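Local coordinates for protein putative sortase (Streptococcus pneumoniae, PDB 2W1J) that probably joins pilin subunits covalently into pilus fibres on the bacterial surface, acting as a class C sortase transpeptidase, at residues A7-T15 with V138-A146. Numbering follows the deposited sequence.
Sequences ADFDKEKAT and VHNIKEVMA
K13 and F9, one turn apart on the N-terminal helix 5-15, meet the tip of a beta hairpin of the sortase beta-barrel, where strands 135-139 and 144-155 are joined by the turn 140-143. The polar grip comes from K13. Its CG stands anti to the backbone N (chi1 171°) and the chain stays extended beyond it, carrying the ammonium across to the turn. There K13 NZ donates to N140 O at 2.9 Å, almost in line with the carbonyl bond (174° at the oxygen). On the way, the methylenes run alongside the turn backbone, with K13 CG 3.6 Å from I141 O.

F9 supplies the apolar part. The ring points its outer edge at the peptide joining N140 to I141, F9 CZ lying 3.8 Å from I141 N, and the same corner touches the I141 side chain, F9 CZ to I141 CG2 being 4.0 Å. I141 also packs against helix 18-33, which ties the turn to both N-terminal helices.

The turn that receives them is held together from within. N140 OD1 accepts the backbone N-H groups of K142 and E143 from opposite faces of its amide plane, an Asx turn extended to a wider Asx motif, while N140 N donates to E143 O and its ND2 bonds to P102 O.

Beside the lysine, D10 and H139 are bridged by one water, which K13 NZ also bonds. H139 already bonds E70 through NE2, and D10 OD1 bonds H68, whose ring stacks on H139. V144 CG1 sits over the centre of one face of the H139 imidazole. The water lies in the plane of that ring at its edge, 2.8 Å from H139 ND1; it donates to D10 OD1 and accepts from K13 NZ at 2.8 Å.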
# COMPACT_ATOMS: atom_id res chain seq x y z
N ALA A 7 8.65 -10.67 -9.51
CA ALA A 7 9.64 -11.73 -9.57
C ALA A 7 11.00 -11.22 -9.08
O ALA A 7 11.67 -11.89 -8.29
CB ALA A 7 9.76 -12.26 -10.99
N ASP A 8 11.40 -10.05 -9.56
CA ASP A 8 12.67 -9.45 -9.15
C ASP A 8 12.71 -9.23 -7.64
O ASP A 8 13.72 -9.52 -6.99
CB ASP A 8 12.91 -8.12 -9.87
CG ASP A 8 14.20 -7.45 -9.44
OD1 ASP A 8 15.29 -7.96 -9.80
OD2 ASP A 8 14.14 -6.42 -8.74
N PHE A 9 11.62 -8.71 -7.09
CA PHE A 9 11.56 -8.45 -5.66
C PHE A 9 11.69 -9.72 -4.82
O PHE A 9 12.49 -9.78 -3.89
CB PHE A 9 10.28 -7.71 -5.28
CG PHE A 9 10.19 -7.40 -3.81
CD1 PHE A 9 10.69 -6.21 -3.32
CD2 PHE A 9 9.64 -8.31 -2.93
CE1 PHE A 9 10.63 -5.93 -1.97
CE2 PHE A 9 9.57 -8.03 -1.57
CZ PHE A 9 10.06 -6.83 -1.09
N ASP A 10 10.92 -10.74 -5.16
CA ASP A 10 10.97 -11.99 -4.40
C ASP A 10 12.32 -12.69 -4.50
O ASP A 10 12.83 -13.23 -3.52
CB ASP A 10 9.84 -12.93 -4.82
CG ASP A 10 8.46 -12.41 -4.44
OD1 ASP A 10 8.36 -11.48 -3.60
OD2 ASP A 10 7.48 -12.93 -4.99
N LYS A 11 12.91 -12.69 -5.70
CA LYS A 11 14.23 -13.29 -5.89
C LYS A 11 15.28 -12.57 -5.06
O LYS A 11 16.08 -13.20 -4.36
CB LYS A 11 14.62 -13.26 -7.37
CG LYS A 11 16.00 -13.84 -7.68
CD LYS A 11 16.21 -13.98 -9.18
CE LYS A 11 17.63 -14.43 -9.50
NZ LYS A 11 17.84 -14.64 -10.96
N GLU A 12 15.29 -11.24 -5.13
CA GLU A 12 16.27 -10.44 -4.39
C GLU A 12 16.03 -10.52 -2.89
O GLU A 12 16.98 -10.60 -2.10
CB GLU A 12 16.23 -8.99 -4.85
CG GLU A 12 16.87 -8.77 -6.21
CD GLU A 12 18.36 -9.10 -6.24
OE1 GLU A 12 19.08 -8.75 -5.28
OE2 GLU A 12 18.80 -9.71 -7.23
N LYS A 13 14.77 -10.49 -2.48
CA LYS A 13 14.42 -10.67 -1.08
C LYS A 13 15.07 -11.95 -0.55
O LYS A 13 15.62 -11.97 0.56
CB LYS A 13 12.90 -10.79 -0.97
CG LYS A 13 12.37 -11.21 0.39
CD LYS A 13 10.85 -11.15 0.40
CE LYS A 13 10.27 -11.91 1.58
NZ LYS A 13 8.81 -11.69 1.68
N ALA A 14 15.01 -13.00 -1.35
CA ALA A 14 15.51 -14.31 -0.94
C ALA A 14 17.02 -14.31 -0.72
O ALA A 14 17.54 -15.17 -0.02
CB ALA A 14 15.11 -15.37 -1.95
N THR A 15 17.72 -13.34 -1.32
CA THR A 15 19.17 -13.27 -1.23
C THR A 15 19.67 -12.35 -0.12
O THR A 15 20.86 -12.31 0.16
CB THR A 15 19.81 -12.79 -2.55
OG1 THR A 15 19.65 -11.37 -2.68
CG2 THR A 15 19.18 -13.49 -3.74
N VAL A 138 0.30 -8.56 1.95
CA VAL A 138 1.29 -7.51 1.75
C VAL A 138 2.66 -8.13 1.97
O VAL A 138 2.95 -8.66 3.04
CB VAL A 138 1.05 -6.34 2.73
CG1 VAL A 138 2.14 -5.27 2.56
CG2 VAL A 138 -0.34 -5.74 2.52
N HIS A 139 3.48 -8.12 0.92
CA HIS A 139 4.82 -8.70 0.94
C HIS A 139 5.82 -7.60 1.19
O HIS A 139 5.81 -6.58 0.50
CB HIS A 139 5.15 -9.32 -0.42
CG HIS A 139 4.25 -10.45 -0.82
ND1 HIS A 139 4.72 -11.73 -1.02
CD2 HIS A 139 2.92 -10.49 -1.09
CE1 HIS A 139 3.73 -12.51 -1.39
NE2 HIS A 139 2.62 -11.79 -1.44
N ASN A 140 6.71 -7.81 2.16
CA ASN A 140 7.82 -6.89 2.37
C ASN A 140 9.13 -7.68 2.45
O ASN A 140 9.11 -8.90 2.26
CB ASN A 140 7.58 -5.95 3.56
CG ASN A 140 7.48 -6.68 4.88
OD1 ASN A 140 8.19 -7.66 5.11
ND2 ASN A 140 6.63 -6.19 5.76
N ILE A 141 10.24 -7.01 2.71
CA ILE A 141 11.53 -7.70 2.72
C ILE A 141 11.62 -8.80 3.78
O ILE A 141 12.43 -9.72 3.65
CB ILE A 141 12.72 -6.74 2.89
CG1 ILE A 141 12.52 -5.82 4.09
CG2 ILE A 141 12.92 -5.95 1.61
CD1 ILE A 141 13.76 -5.02 4.48
N LYS A 142 10.83 -8.69 4.84
CA LYS A 142 10.87 -9.63 5.95
C LYS A 142 9.93 -10.82 5.78
O LYS A 142 10.30 -11.96 6.09
CB LYS A 142 10.54 -8.90 7.25
CG LYS A 142 10.46 -9.79 8.49
CD LYS A 142 10.04 -8.98 9.71
CE LYS A 142 9.70 -9.88 10.89
NZ LYS A 142 9.15 -9.08 12.03
N GLU A 143 8.71 -10.58 5.32
CA GLU A 143 7.66 -11.59 5.44
C GLU A 143 6.47 -11.26 4.55
O GLU A 143 6.46 -10.24 3.86
CB GLU A 143 7.21 -11.70 6.90
CG GLU A 143 6.56 -10.43 7.42
CD GLU A 143 6.26 -10.48 8.91
OE1 GLU A 143 5.99 -11.58 9.44
OE2 GLU A 143 6.33 -9.42 9.56
N VAL A 144 5.48 -12.14 4.59
CA VAL A 144 4.19 -11.89 3.97
C VAL A 144 3.18 -11.69 5.09
O VAL A 144 3.12 -12.49 6.03
CB VAL A 144 3.77 -13.08 3.09
CG1 VAL A 144 2.44 -12.80 2.42
CG2 VAL A 144 4.85 -13.37 2.05
N MET A 145 2.39 -10.62 5.01
CA MET A 145 1.37 -10.32 6.01
C MET A 145 -0.01 -10.48 5.40
O MET A 145 -0.28 -9.95 4.33
CB MET A 145 1.53 -8.88 6.51
CG MET A 145 2.91 -8.59 7.08
SD MET A 145 3.03 -6.94 7.78
CE MET A 145 2.71 -5.91 6.35
N ALA A 146 -0.91 -11.16 6.11
CA ALA A 146 -2.27 -11.36 5.65
C ALA A 146 -3.23 -10.37 6.29
O ALA A 146 -3.16 -10.10 7.49
CB ALA A 146 -2.72 -12.79 5.96
O HOH W 1 7.51 -12.10 -0.77